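Local coordinates for muramidase (Sodiomyces alcalophilus, PDB 6ZM8), which probably cleaves the glycan backbone of bacterial peptidoglycan as a fungal lysozyme (muramidase, EC 3.2.1.17) of glycoside hydrolase family 25, at residues L90-L94 with R130-I134; T104-Q110 with W140-G146; I117-T122 with R150-C155; G146-R150 with L169-W173. One frame throughout, in Å; residues are numbered along the deposited sequence. Where two conformers were deposited one is given.

Contact 1 of 4, residues L90-L94 with R130-I134; sequences LPGAL and RWPVI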
loop_
_atom_site.group_PDB
_atom_site.type_symbol
_atom_site.label_atom_id
_atom_site.label_comp_id
_atom_site.label_asym_id
_atom_site.label_seq_id
_atom_site.Cartn_x
_atom_site.Cartn_y
_atom_site.Cartn_z
ATOM N N LEU A 90 4.009 -9.107 2.885
ATOM C CA LEU A 90 4.308 -7.727 3.209
ATOM C C LEU A 90 3.270 -7.197 4.198
ATOM O O LEU A 90 2.104 -7.621 4.192
ATOM C CB LEU A 90 4.266 -6.872 1.932
ATOM C CG LEU A 90 5.377 -7.220 0.929
ATOM C CD1 LEU A 90 5.128 -6.535 -0.404
ATOM C CD2 LEU A 90 6.743 -6.881 1.474
ATOM N N PRO A 91 3.644 -6.217 5.027
ATOM C CA PRO A 91 2.631 -5.521 5.805
ATOM C C PRO A 91 1.625 -4.878 4.847
ATOM O O PRO A 91 1.976 -4.404 3.768
ATOM C CB PRO A 91 3.431 -4.473 6.578
ATOM C CG PRO A 91 4.636 -4.213 5.663
ATOM C CD PRO A 91 4.973 -5.561 5.091
ATOM N N GLY A 92 0.362 -4.839 5.269
ATOM C CA GLY A 92 -0.656 -4.204 4.451
ATOM C C GLY A 92 -0.334 -2.721 4.243
ATOM O O GLY A 92 0.306 -2.070 5.090
ATOM N N ALA A 93 -0.839 -2.195 3.128
ATOM C CA ALA A 93 -0.649 -0.794 2.788
ATOM C C ALA A 93 -1.964 -0.031 2.851
ATOM O O ALA A 93 -3.020 -0.487 2.370
ATOM C CB ALA A 93 -0.061 -0.643 1.391
ATOM N N LEU A 94 -1.879 1.177 3.428
ATOM C CA LEU A 94 -2.956 2.154 3.447
ATOM C C LEU A 94 -2.776 3.060 2.220
ATOM O O LEU A 94 -1.812 3.830 2.161
ATOM C CB LEU A 94 -2.877 2.977 4.724
ATOM C CG LEU A 94 -3.911 4.100 4.818
ATOM C CD1 LEU A 94 -5.337 3.555 4.858
ATOM C CD2 LEU A 94 -3.636 4.957 6.039
ATOM N N ARG A 130 1.935 -5.401 12.836
ATOM C CA ARG A 130 2.722 -4.651 11.875
ATOM C C ARG A 130 2.218 -3.222 11.720
ATOM O O ARG A 130 1.010 -2.967 11.668
ATOM C CB ARG A 130 2.623 -5.286 10.479
ATOM C CG ARG A 130 3.189 -6.712 10.412
ATOM C CD ARG A 130 4.655 -6.759 10.861
ATOM N NE ARG A 130 5.505 -5.836 10.126
ATOM C CZ ARG A 130 6.135 -6.099 8.978
ATOM N NH1 ARG A 130 6.100 -7.342 8.470
ATOM N NH2 ARG A 130 6.861 -5.161 8.371
ATOM N N TRP A 131 3.174 -2.293 11.600
ATOM C CA TRP A 131 2.832 -0.967 11.110
ATOM C C TRP A 131 2.584 -1.082 9.598
ATOM O O TRP A 131 3.361 -1.702 8.885
ATOM C CB TRP A 131 3.952 0.042 11.374
ATOM C CG TRP A 131 4.228 0.219 12.835
ATOM C CD1 TRP A 131 5.328 -0.206 13.514
ATOM C CD2 TRP A 131 3.375 0.807 13.816
ATOM N NE1 TRP A 131 5.212 0.084 14.847
ATOM C CE2 TRP A 131 4.020 0.703 15.062
ATOM C CE3 TRP A 131 2.117 1.392 13.774
ATOM C CZ2 TRP A 131 3.444 1.165 16.248
ATOM C CZ3 TRP A 131 1.558 1.849 14.956
ATOM C CH2 TRP A 131 2.207 1.738 16.181
ATOM N N PRO A 132 1.505 -0.488 9.097
ATOM C CA PRO A 132 1.235 -0.565 7.667
ATOM C C PRO A 132 2.193 0.328 6.886
ATOM O O PRO A 132 2.724 1.327 7.376
ATOM C CB PRO A 132 -0.203 -0.092 7.553
ATOM C CG PRO A 132 -0.312 0.917 8.685
ATOM C CD PRO A 132 0.524 0.338 9.812
ATOM N N VAL A 133 2.354 -0.033 5.605
ATOM C CA VAL A 133 2.922 0.878 4.625
ATOM C C VAL A 133 1.904 1.981 4.330
ATOM O O VAL A 133 0.689 1.725 4.354
ATOM C CB VAL A 133 3.241 0.043 3.363
ATOM C CG1 VAL A 133 3.556 0.888 2.135
ATOM C CG2 VAL A 133 4.401 -0.908 3.655
ATOM N N ILE A 134 2.388 3.195 4.066
ATOM C CA ILE A 134 1.523 4.280 3.604
ATOM C C ILE A 134 1.841 4.557 2.138
ATOM O O ILE A 134 2.985 4.901 1.807
ATOM C CB ILE A 134 1.697 5.538 4.459
ATOM C CG1 ILE A 134 1.092 5.300 5.840
ATOM C CG2 ILE A 134 1.073 6.768 3.773
ATOM C CD1 ILE A 134 1.353 6.410 6.844
#
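Val133 O is met by two neighbouring groups of the other segment. Leu94 N donates a nearly straight hydrogen bond of 2.8 Å to Val133 O, with an angle at the hydrogen of 168°. Ala93 CA comes to 3.3 Å of Val133 O and adds a weaker CA-H...O contact. One step back, Val133 N donates to Gly92 O at 2.9 Å, in a more bent bond. These bonds set residues 93-94 and 133-134 side by side as parallel strands of a beta-alpha-beta unit of the barrel, with helix 110-128 between them in the chain.

Side chains alternate between the two faces of the pair. Ala93 and Val133 share one face, with Ala93 CB 3.9 Å from Val133 CB, and Tyr28 touches both. Leu94 and Ile134 turn to the other face, where Ile117 and Phe120 of helix 110-128 cover Leu94.

Ahead of the strands, Pro91 fills the angle between Val133 and Arg130. Pro91 CG rests 3.9 Å from Val133 CG2, the branch beside the backbone N. Arg130 is bent at chi2 (-57°) and chi3 (-55°), which brings its guanidinium over the proline: Pro91 CB sits 3.9 Å above its plane, over its centre, and Pro91 CG is 3.6 Å from Arg130 NH2. Leu204 O accepts a hydrogen bond from this same NH2.

The proline thus covers a face of the guanidinium, while the N-H groups in its plane remain available for hydrogen bonding. Within the strands, the Ala93 backbone also bonds Ala58 and His60; just before them, the Tyr28 and Tyr124 hydroxyls satisfy Pro91 O and Gly92 N.

Contact 2 of 4, residues T104-Q110 with W140-G146; sequences TCYGLSQ and WWTQCTG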
loop_
_atom_site.group_PDB
_atom_site.type_symbol
_atom_site.label_atom_id
_atom_site.label_comp_id
_atom_site.label_asym_id
_atom_site.label_seq_id
_atom_site.Cartn_x
_atom_site.Cartn_y
_atom_site.Cartn_z
ATOM N N THR A 104 -10.703 16.692 -2.683
ATOM C CA THR A 104 -9.530 15.859 -2.527
ATOM C C THR A 104 -9.240 15.419 -1.082
ATOM O O THR A 104 -8.824 14.291 -0.905
ATOM C CB THR A 104 -8.325 16.511 -3.210
ATOM O OG1 THR A 104 -7.235 15.582 -3.166
ATOM C CG2 THR A 104 -7.903 17.804 -2.634
ATOM N N CYS A 105 -9.448 16.298 -0.111
ATOM C CA CYS A 105 -9.160 15.991 1.305
ATOM C C CYS A 105 -10.387 15.461 2.071
ATOM O O CYS A 105 -10.330 15.346 3.292
ATOM C CB CYS A 105 -8.546 17.164 2.034
ATOM S SG CYS A 105 -7.013 17.817 1.281
ATOM N N TYR A 106 -11.461 15.116 1.341
ATOM C CA TYR A 106 -12.618 14.398 1.901
ATOM C C TYR A 106 -13.412 15.258 2.903
ATOM O O TYR A 106 -14.230 14.715 3.633
ATOM C CB TYR A 106 -12.244 13.058 2.555
ATOM C CG TYR A 106 -11.574 12.075 1.627
ATOM C CD1 TYR A 106 -10.189 12.096 1.436
ATOM C CD2 TYR A 106 -12.291 11.086 0.971
ATOM C CE1 TYR A 106 -9.543 11.166 0.623
ATOM C CE2 TYR A 106 -11.671 10.147 0.162
ATOM C CZ TYR A 106 -10.291 10.188 -0.023
ATOM O OH TYR A 106 -9.730 9.250 -0.840
ATOM N N GLY A 107 -13.170 16.563 2.934
ATOM C CA GLY A 107 -13.837 17.436 3.898
ATOM C C GLY A 107 -13.207 17.440 5.280
ATOM O O GLY A 107 -13.736 18.132 6.157
ATOM N N LEU A 108 -12.128 16.704 5.494
ATOM C CA LEU A 108 -11.480 16.710 6.804
ATOM C C LEU A 108 -10.482 17.864 6.879
ATOM O O LEU A 108 -9.826 18.207 5.901
ATOM C CB LEU A 108 -10.727 15.395 7.085
ATOM C CG LEU A 108 -11.572 14.214 7.565
ATOM C CD1 LEU A 108 -12.501 13.654 6.496
ATOM C CD2 LEU A 108 -10.676 13.097 8.105
ATOM N N SER A 109 -10.301 18.433 8.081
ATOM C CA SER A 109 -9.170 19.304 8.317
ATOM C C SER A 109 -7.874 18.471 8.290
ATOM O O SER A 109 -7.894 17.255 8.339
ATOM C CB SER A 109 -9.314 20.012 9.650
ATOM O OG SER A 109 -9.362 19.038 10.674
ATOM N N GLN A 110 -6.740 19.172 8.207
ATOM C CA GLN A 110 -5.449 18.473 8.163
ATOM C C GLN A 110 -5.224 17.682 9.448
ATOM O O GLN A 110 -4.826 16.515 9.398
ATOM C CB GLN A 110 -4.312 19.460 7.920
ATOM C CG GLN A 110 -4.396 20.157 6.561
ATOM C CD GLN A 110 -3.300 21.149 6.345
ATOM O OE1 GLN A 110 -2.739 21.706 7.325
ATOM N NE2 GLN A 110 -2.960 21.425 5.102
ATOM N N TRP A 140 -0.607 15.318 -2.421
ATOM C CA TRP A 140 -1.822 15.050 -1.625
ATOM C C TRP A 140 -1.498 15.170 -0.141
ATOM O O TRP A 140 -2.226 15.771 0.643
ATOM C CB TRP A 140 -2.407 13.667 -1.941
ATOM C CG TRP A 140 -3.711 13.431 -1.216
ATOM C CD1 TRP A 140 -4.946 13.704 -1.702
ATOM C CD2 TRP A 140 -3.904 12.947 0.123
ATOM N NE1 TRP A 140 -5.919 13.425 -0.774
ATOM C CE2 TRP A 140 -5.303 12.979 0.369
ATOM C CE3 TRP A 140 -3.050 12.528 1.154
ATOM C CZ2 TRP A 140 -5.847 12.622 1.591
ATOM C CZ3 TRP A 140 -3.596 12.202 2.391
ATOM C CH2 TRP A 140 -4.980 12.256 2.606
ATOM N N TRP A 141 -0.376 14.558 0.251
ATOM C CA TRP A 141 0.004 14.538 1.663
ATOM C C TRP A 141 0.198 15.955 2.183
ATOM O O TRP A 141 -0.171 16.285 3.327
ATOM C CB TRP A 141 1.300 13.708 1.811
ATOM C CG TRP A 141 1.630 13.382 3.230
ATOM C CD1 TRP A 141 2.563 13.995 4.032
ATOM C CD2 TRP A 141 1.049 12.328 3.996
ATOM N NE1 TRP A 141 2.598 13.372 5.251
ATOM C CE2 TRP A 141 1.686 12.351 5.263
ATOM C CE3 TRP A 141 0.088 11.338 3.734
ATOM C CZ2 TRP A 141 1.374 11.448 6.272
ATOM C CZ3 TRP A 141 -0.220 10.437 4.729
ATOM C CH2 TRP A 141 0.428 10.487 5.990
ATOM N N THR A 142 0.801 16.807 1.373
ATOM C CA THR A 142 1.004 18.202 1.787
ATOM C C THR A 142 -0.343 18.904 2.003
ATOM O O THR A 142 -0.567 19.525 3.044
ATOM C CB THR A 142 1.886 18.917 0.752
ATOM O OG1 THR A 142 3.171 18.289 0.709
ATOM C CG2 THR A 142 2.061 20.372 1.068
ATOM N N GLN A 143 -1.220 18.809 1.025
ATOM C CA GLN A 143 -2.478 19.547 1.160
ATOM C C GLN A 143 -3.369 18.997 2.258
ATOM O O GLN A 143 -4.113 19.744 2.913
ATOM C CB GLN A 143 -3.221 19.426 -0.153
ATOM C CG GLN A 143 -2.504 20.144 -1.241
ATOM C CD GLN A 143 -3.245 20.116 -2.542
ATOM O OE1 GLN A 143 -4.444 20.129 -2.640
ATOM N NE2 GLN A 143 -2.577 20.398 -3.662
ATOM N N CYS A 144 -3.404 17.676 2.385
ATOM C CA CYS A 144 -4.449 17.063 3.214
ATOM C C CYS A 144 -3.990 16.699 4.628
ATOM O O CYS A 144 -4.852 16.500 5.489
ATOM C CB CYS A 144 -5.045 15.835 2.548
ATOM S SG CYS A 144 -5.852 16.193 0.952
ATOM N N THR A 145 -2.675 16.644 4.880
ATOM C CA THR A 145 -2.180 16.385 6.243
ATOM C C THR A 145 -1.352 17.549 6.766
ATOM O O THR A 145 -0.866 17.459 7.894
ATOM C CB THR A 145 -1.341 15.088 6.374
ATOM O OG1 THR A 145 -0.017 15.287 5.862
ATOM C CG2 THR A 145 -2.007 13.891 5.742
ATOM N N GLY A 146 -1.167 18.608 5.978
ATOM C CA GLY A 146 -0.208 19.641 6.371
ATOM C C GLY A 146 1.222 19.157 6.273
ATOM O O GLY A 146 2.109 19.680 6.958
HETATM O O HOH W 1 -4.838 16.787 -2.233
HETATM O O HOH W 2 -7.197 18.050 4.961
HETATM O O HOH W 3 -7.768 16.435 5.132
#
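A disulfide between Cys105 and Cys144 ties the loop before helix 110-128 to the last turn of helix 138-145. Cys105 SG and Cys144 SG are 2.0 Å apart, with a chi3 of -82°. Cys144 SG also lies over one face of the Trp140 ring, 3.2 Å above its plane and toward the rim. Cys105 SG stands obliquely to the same ring.

Two side-chain donors bind main-chain carbonyls beside the disulfide. Trp140 NE1 donates to Thr104 O at 3.0 Å. The oxygen lies in the indole plane, but the donor stands above the carbonyl plane. Gln110 NE2 donates to Gln143 O at 3.0 Å, almost straight (169°), again from above the carbonyl plane. The Gln110 chain runs extended beyond CG (chi2 178°), which carries its amide along the helix end. There Gln110 CD packs 3.3 Å from Gly146 N. Gly146 has positive phi, and a side chain on it would collide with Gln110 OE1.

Cys144 O faces Gln110 CA at 3.4 Å in a CA-H...O contact. A water, modelled at two alternative sites, bridges Leu108 O and Cys144 O. The Tyr106 and Trp140 side chains cross at about a right angle, with Tyr106 CE1 near Trp140 CZ2; Tyr106 OH bonds Glu97 O.

The covalent link is thus flanked by two hydrogen bonds whose donors come from opposite segments. Together they join the loop and the start of helix 110-128 to helix 138-145 through main-chain carbonyls.

Contact 3 of 4, residues I117-T122 with R150-C155; sequences IEDFVT and RFANRC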
loop_
_atom_site.group_PDB
_atom_site.type_symbol
_atom_site.label_atom_id
_atom_site.label_comp_id
_atom_site.label_asym_id
_atom_site.label_seq_id
_atom_site.Cartn_x
_atom_site.Cartn_y
_atom_site.Cartn_z
ATOM N N ILE A 117 -5.644 8.850 10.103
ATOM C CA ILE A 117 -4.533 7.964 9.703
ATOM C C ILE A 117 -3.931 7.305 10.949
ATOM O O ILE A 117 -3.651 6.109 10.934
ATOM C CB ILE A 117 -3.502 8.744 8.880
ATOM C CG1 ILE A 117 -4.136 9.264 7.577
ATOM C CG2 ILE A 117 -2.283 7.867 8.589
ATOM C CD1 ILE A 117 -3.313 10.349 6.896
ATOM N N GLU A 118 -3.715 8.089 12.022
ATOM C CA GLU A 118 -3.191 7.516 13.261
ATOM C C GLU A 118 -4.084 6.391 13.760
ATOM O O GLU A 118 -3.610 5.344 14.220
ATOM C CB GLU A 118 -3.050 8.626 14.298
ATOM C CG GLU A 118 -2.481 8.131 15.635
ATOM C CD GLU A 118 -1.055 7.649 15.524
ATOM O OE1 GLU A 118 -0.175 8.452 15.182
ATOM O OE2 GLU A 118 -0.831 6.444 15.667
ATOM N N ASP A 119 -5.404 6.604 13.717
ATOM C CA ASP A 119 -6.329 5.580 14.179
ATOM C C ASP A 119 -6.201 4.312 13.314
ATOM O O ASP A 119 -6.182 3.187 13.831
ATOM C CB ASP A 119 -7.751 6.149 14.166
ATOM C CG ASP A 119 -8.765 5.353 14.947
ATOM O OD1 ASP A 119 -8.403 4.654 15.885
ATOM O OD2 ASP A 119 -9.977 5.514 14.601
ATOM N N PHE A 120 -6.107 4.484 12.002
ATOM C CA PHE A 120 -5.917 3.319 11.126
ATOM C C PHE A 120 -4.611 2.590 11.463
ATOM O O PHE A 120 -4.591 1.360 11.619
ATOM C CB PHE A 120 -5.938 3.763 9.652
ATOM C CG PHE A 120 -5.858 2.590 8.704
ATOM C CD1 PHE A 120 -4.646 1.961 8.421
ATOM C CD2 PHE A 120 -7.012 2.107 8.094
ATOM C CE1 PHE A 120 -4.597 0.850 7.581
ATOM C CE2 PHE A 120 -6.956 1.012 7.228
ATOM C CZ PHE A 120 -5.751 0.383 6.983
ATOM N N VAL A 121 -3.505 3.323 11.514
ATOM C CA VAL A 121 -2.227 2.597 11.622
ATOM C C VAL A 121 -2.053 1.999 13.031
ATOM O O VAL A 121 -1.443 0.951 13.160
ATOM C CB VAL A 121 -1.015 3.458 11.204
ATOM C CG1 VAL A 121 -1.224 4.072 9.819
ATOM C CG2 VAL A 121 -0.687 4.544 12.195
ATOM N N THR A 122 -2.509 2.691 14.092
ATOM C CA THR A 122 -2.440 2.109 15.424
ATOM C C THR A 122 -3.318 0.867 15.508
ATOM O O THR A 122 -2.920 -0.155 16.089
ATOM C CB THR A 122 -2.831 3.165 16.465
ATOM O OG1 THR A 122 -1.839 4.170 16.503
ATOM C CG2 THR A 122 -2.976 2.587 17.852
ATOM N N ARG A 150 4.304 12.601 11.150
ATOM C CA ARG A 150 3.948 11.785 12.316
ATOM C C ARG A 150 4.110 10.297 12.115
ATOM O O ARG A 150 4.178 9.574 13.103
ATOM C CB ARG A 150 2.550 12.144 12.800
ATOM C CG ARG A 150 2.696 13.513 13.523
ATOM C CD ARG A 150 1.638 13.917 14.504
ATOM N NE ARG A 150 0.666 12.839 14.624
ATOM C CZ ARG A 150 0.228 12.224 15.710
ATOM N NH1 ARG A 150 0.646 12.542 16.943
ATOM N NH2 ARG A 150 -0.634 11.237 15.499
ATOM N N PHE A 151 4.118 9.824 10.875
ATOM C CA PHE A 151 4.080 8.379 10.598
ATOM C C PHE A 151 5.411 7.856 10.081
ATOM O O PHE A 151 5.546 6.629 9.969
ATOM C CB PHE A 151 2.970 8.061 9.596
ATOM C CG PHE A 151 1.666 8.620 10.089
ATOM C CD1 PHE A 151 1.016 8.066 11.183
ATOM C CD2 PHE A 151 1.124 9.740 9.507
ATOM C CE1 PHE A 151 -0.108 8.680 11.724
ATOM C CE2 PHE A 151 -0.011 10.346 10.056
ATOM C CZ PHE A 151 -0.620 9.812 11.154
ATOM N N ALA A 152 6.379 8.710 9.767
ATOM C CA ALA A 152 7.557 8.263 9.029
ATOM C C ALA A 152 8.430 7.275 9.801
ATOM O O ALA A 152 9.046 6.401 9.190
ATOM C CB ALA A 152 8.386 9.448 8.598
ATOM N N ASN A 153 8.442 7.358 11.132
ATOM C CA ASN A 153 9.285 6.466 11.956
ATOM C C ASN A 153 8.585 5.140 12.314
ATOM O O ASN A 153 9.090 4.327 13.090
ATOM C CB ASN A 153 9.642 7.179 13.254
ATOM C CG ASN A 153 10.556 6.366 14.126
ATOM O OD1 ASN A 153 11.646 5.951 13.716
ATOM N ND2 ASN A 153 10.137 6.158 15.350
ATOM N N ARG A 154 7.414 4.941 11.821
ATOM C CA ARG A 154 6.723 3.660 11.932
ATOM C C ARG A 154 6.391 3.022 10.582
ATOM O O ARG A 154 6.498 1.809 10.428
ATOM C CB ARG A 154 5.408 3.814 12.716
ATOM C CG ARG A 154 5.622 4.031 14.206
ATOM C CD ARG A 154 4.339 4.403 14.936
ATOM N NE ARG A 154 3.902 5.722 14.525
ATOM C CZ ARG A 154 2.672 6.215 14.747
ATOM N NH1 ARG A 154 1.763 5.454 15.363
ATOM N NH2 ARG A 154 2.368 7.433 14.376
ATOM N N CYS A 155 5.905 3.827 9.657
ATOM C CA CYS A 155 5.232 3.326 8.441
ATOM C C CYS A 155 6.135 3.522 7.241
ATOM O O CYS A 155 6.403 4.655 6.854
ATOM C CB CYS A 155 3.947 4.100 8.197
ATOM S SG CYS A 155 2.738 3.895 9.526
#
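Charge comes first, with the Glu118 carboxylate set between two arginines. Arg154 meets it end-on in a two-pronged salt bridge. Arg154 NH1 donates to Glu118 OE2 at 2.8 Å and Arg154 NH2 to Glu118 OE1 at 2.9 Å, both on the syn lone pairs. The two flat groups are only 13° from coplanar. Arg150 NH2 makes a second salt bridge to Glu118 OE1, also 2.8 Å, with its guanidinium turned 86° from the carboxylate. A bend at chi2 (66°) turns the Glu118 carboxylate toward both.

Arg154 NH2 also hydrogen-bonds Arg150 O at 3.1 Å, in the guanidinium plane, which ties Arg154 back to the backbone four residues earlier. Replacing Arg154 by an alanine would probably leave the Glu118 carboxylate without its two-pronged partner and Arg150 O without this donor.

The apolar part adjoins it. Ile117 CG2 sits over one face of Phe151 in a CH-pi contact, 3.7 Å from the ring centroid. Arg150 CB covers the opposite face, and Glu118 CB lies at the ring edge. In the conformer given, Val121 reaches both Phe151 and Cys155 SG with its methyls.

Trp131 adds a cation-pi contact to Arg154. The whole is a salt-bridge network beside a packed phenylalanine. It packs an outer helix of the TIM barrel, 110-128, against the loop leading into strand 157-160.

Contact 4 of 4, residues G146-R150 with L169-W173; sequences GNSNR and LPNGW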
loop_
_atom_site.group_PDB
_atom_site.type_symbol
_atom_site.label_atom_id
_atom_site.label_comp_id
_atom_site.label_asym_id
_atom_site.label_seq_id
_atom_site.Cartn_x
_atom_site.Cartn_y
_atom_site.Cartn_z
ATOM N N GLY A 146 -1.167 18.608 5.978
ATOM C CA GLY A 146 -0.208 19.641 6.371
ATOM C C GLY A 146 1.222 19.157 6.273
ATOM O O GLY A 146 2.109 19.680 6.958
ATOM N N ASN A 147 1.465 18.154 5.428
ATOM C CA ASN A 147 2.793 17.553 5.279
ATOM C C ASN A 147 3.286 17.011 6.625
ATOM O O ASN A 147 4.384 17.362 7.097
ATOM C CB ASN A 147 3.790 18.485 4.597
ATOM C CG ASN A 147 4.863 17.719 3.827
ATOM O OD1 ASN A 147 4.833 16.494 3.748
ATOM N ND2 ASN A 147 5.786 18.453 3.257
ATOM N N SER A 148 2.490 16.133 7.222
ATOM C CA SER A 148 2.785 15.625 8.563
ATOM C C SER A 148 3.947 14.631 8.559
ATOM O O SER A 148 3.937 13.679 7.755
ATOM C CB SER A 148 1.551 14.911 9.084
ATOM O OG SER A 148 1.809 14.330 10.357
ATOM N N ASN A 149 4.835 14.765 9.533
ATOM C CA ASN A 149 5.927 13.802 9.734
ATOM C C ASN A 149 5.560 12.700 10.732
ATOM O O ASN A 149 6.440 11.924 11.090
ATOM C CB ASN A 149 7.209 14.487 10.158
ATOM C CG ASN A 149 7.112 15.125 11.508
ATOM O OD1 ASN A 149 6.164 14.945 12.247
ATOM N ND2 ASN A 149 8.156 15.890 11.852
ATOM N N ARG A 150 4.304 12.601 11.150
ATOM C CA ARG A 150 3.948 11.785 12.316
ATOM C C ARG A 150 4.110 10.297 12.115
ATOM O O ARG A 150 4.178 9.574 13.103
ATOM C CB ARG A 150 2.550 12.144 12.800
ATOM C CG ARG A 150 2.696 13.513 13.523
ATOM C CD ARG A 150 1.638 13.917 14.504
ATOM N NE ARG A 150 0.666 12.839 14.624
ATOM C CZ ARG A 150 0.228 12.224 15.710
ATOM N NH1 ARG A 150 0.646 12.542 16.943
ATOM N NH2 ARG A 150 -0.634 11.237 15.499
ATOM N N LEU A 169 10.059 13.790 -1.272
ATOM C CA LEU A 169 9.256 12.913 -0.430
ATOM C C LEU A 169 8.465 13.747 0.564
ATOM O O LEU A 169 8.831 14.888 0.872
ATOM C CB LEU A 169 10.158 11.930 0.316
ATOM C CG LEU A 169 11.083 11.093 -0.583
ATOM C CD1 LEU A 169 11.858 10.114 0.271
ATOM C CD2 LEU A 169 10.308 10.339 -1.659
ATOM N N PRO A 170 7.385 13.184 1.125
ATOM C CA PRO A 170 6.684 13.872 2.196
ATOM C C PRO A 170 7.587 14.029 3.414
ATOM O O PRO A 170 8.516 13.267 3.657
ATOM C CB PRO A 170 5.496 12.935 2.497
ATOM C CG PRO A 170 5.380 12.017 1.296
ATOM C CD PRO A 170 6.809 11.885 0.813
ATOM N N ASN A 171 7.256 15.049 4.192
ATOM C CA ASN A 171 8.010 15.380 5.405
ATOM C C ASN A 171 8.140 14.185 6.342
ATOM O O ASN A 171 7.167 13.479 6.622
ATOM C CB ASN A 171 7.260 16.516 6.098
ATOM C CG ASN A 171 7.929 17.093 7.320
ATOM O OD1 ASN A 171 9.142 17.138 7.380
ATOM N ND2 ASN A 171 7.128 17.546 8.243
ATOM N N GLY A 172 9.368 13.995 6.825
ATOM C CA GLY A 172 9.652 12.959 7.815
ATOM C C GLY A 172 10.372 11.761 7.249
ATOM O O GLY A 172 11.141 11.108 7.956
ATOM N N TRP A 173 10.104 11.411 5.991
ATOM C CA TRP A 173 10.727 10.234 5.406
ATOM C C TRP A 173 12.054 10.599 4.742
ATOM O O TRP A 173 12.095 11.441 3.837
ATOM C CB TRP A 173 9.813 9.574 4.367
ATOM C CG TRP A 173 8.712 8.746 4.938
ATOM C CD1 TRP A 173 8.847 7.458 5.380
ATOM C CD2 TRP A 173 7.318 9.072 5.105
ATOM N NE1 TRP A 173 7.638 6.959 5.785
ATOM C CE2 TRP A 173 6.677 7.915 5.610
ATOM C CE3 TRP A 173 6.541 10.216 4.845
ATOM C CZ2 TRP A 173 5.302 7.866 5.838
ATOM C CZ3 TRP A 173 5.175 10.163 5.081
ATOM C CH2 TRP A 173 4.566 8.994 5.561
HETATM O O HOH W 4 7.922 17.419 1.516
HETATM O O HOH W 5 10.299 16.322 9.841
#
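The amides of Asn147 and Asn171 meet with their planes 65° apart. Asn171 CB lies over a face of the Asn147 amide, 3.5 Å from Asn147 CG. At the edge of the Asn171 amide, near its plane, sits Asn147 O. Asn149 runs alongside Asn171, pointing the same way, their planes 27° apart. The Trp173 ring has Pro170 O at its edge.

Two hydrogen bonds join the loops. Asn171 N donates to Asn147 OD1 at 2.9 Å, from above the amide carbonyl plane. Asn171 ND2 donates to Asn147 O at 3.0 Å, nearly along the C=O axis. Asn147 CG is anti to the backbone N (chi1 -151°), which sends OD1 to the turn that starts at Pro170. Without the amide, as with an alanine here, Asn171 N is likely to lose its acceptor and the turn a tie.

Water 4 accepts from Asn147 ND2 and donates to Leu169 O, while water 5 accepts from Asn149 ND2 and donates to Asn171 OD1.

Pro170 to Trp173 form a type II turn, and Asn149 CB packs 3.7 Å from Gly172 CA. A side chain on Gly172 would strike Asn149 CB. Ser148 OG accepts from Arg150 N at 3.1 Å, an ST turn.

The contact is therefore chiefly polar: asparagine amides, main-chain groups and bridging waters join the loop after helix 138-145 to the loop between strands 157-160 and 178-182.

In the fold
The four contacts join neighbouring parts of one TIM barrel. Contact 1 pairs two of its strands, 93-95 and 133-136, and contact 3 packs helix 110-128, which connects them, onto the loop leading into strand 157-160. Their centres are about 10 Å apart. Trp141 links the rest: it touches Ile134 of contact 1, Phe151 and Ile117 of contact 3, and Pro170 of contact 4. Trp141 NE1 lies 2.9 Å from Ser148 O, probably a hydrogen bond. Contacts 2 and 4 share Gly146, contacts 3 and 4 Arg150. Contact 2 lies farthest out, about 20 Å centre to centre from contact 1. As in TIM-barrel enzymes generally, the active site is expected at the C-terminal ends of the strands.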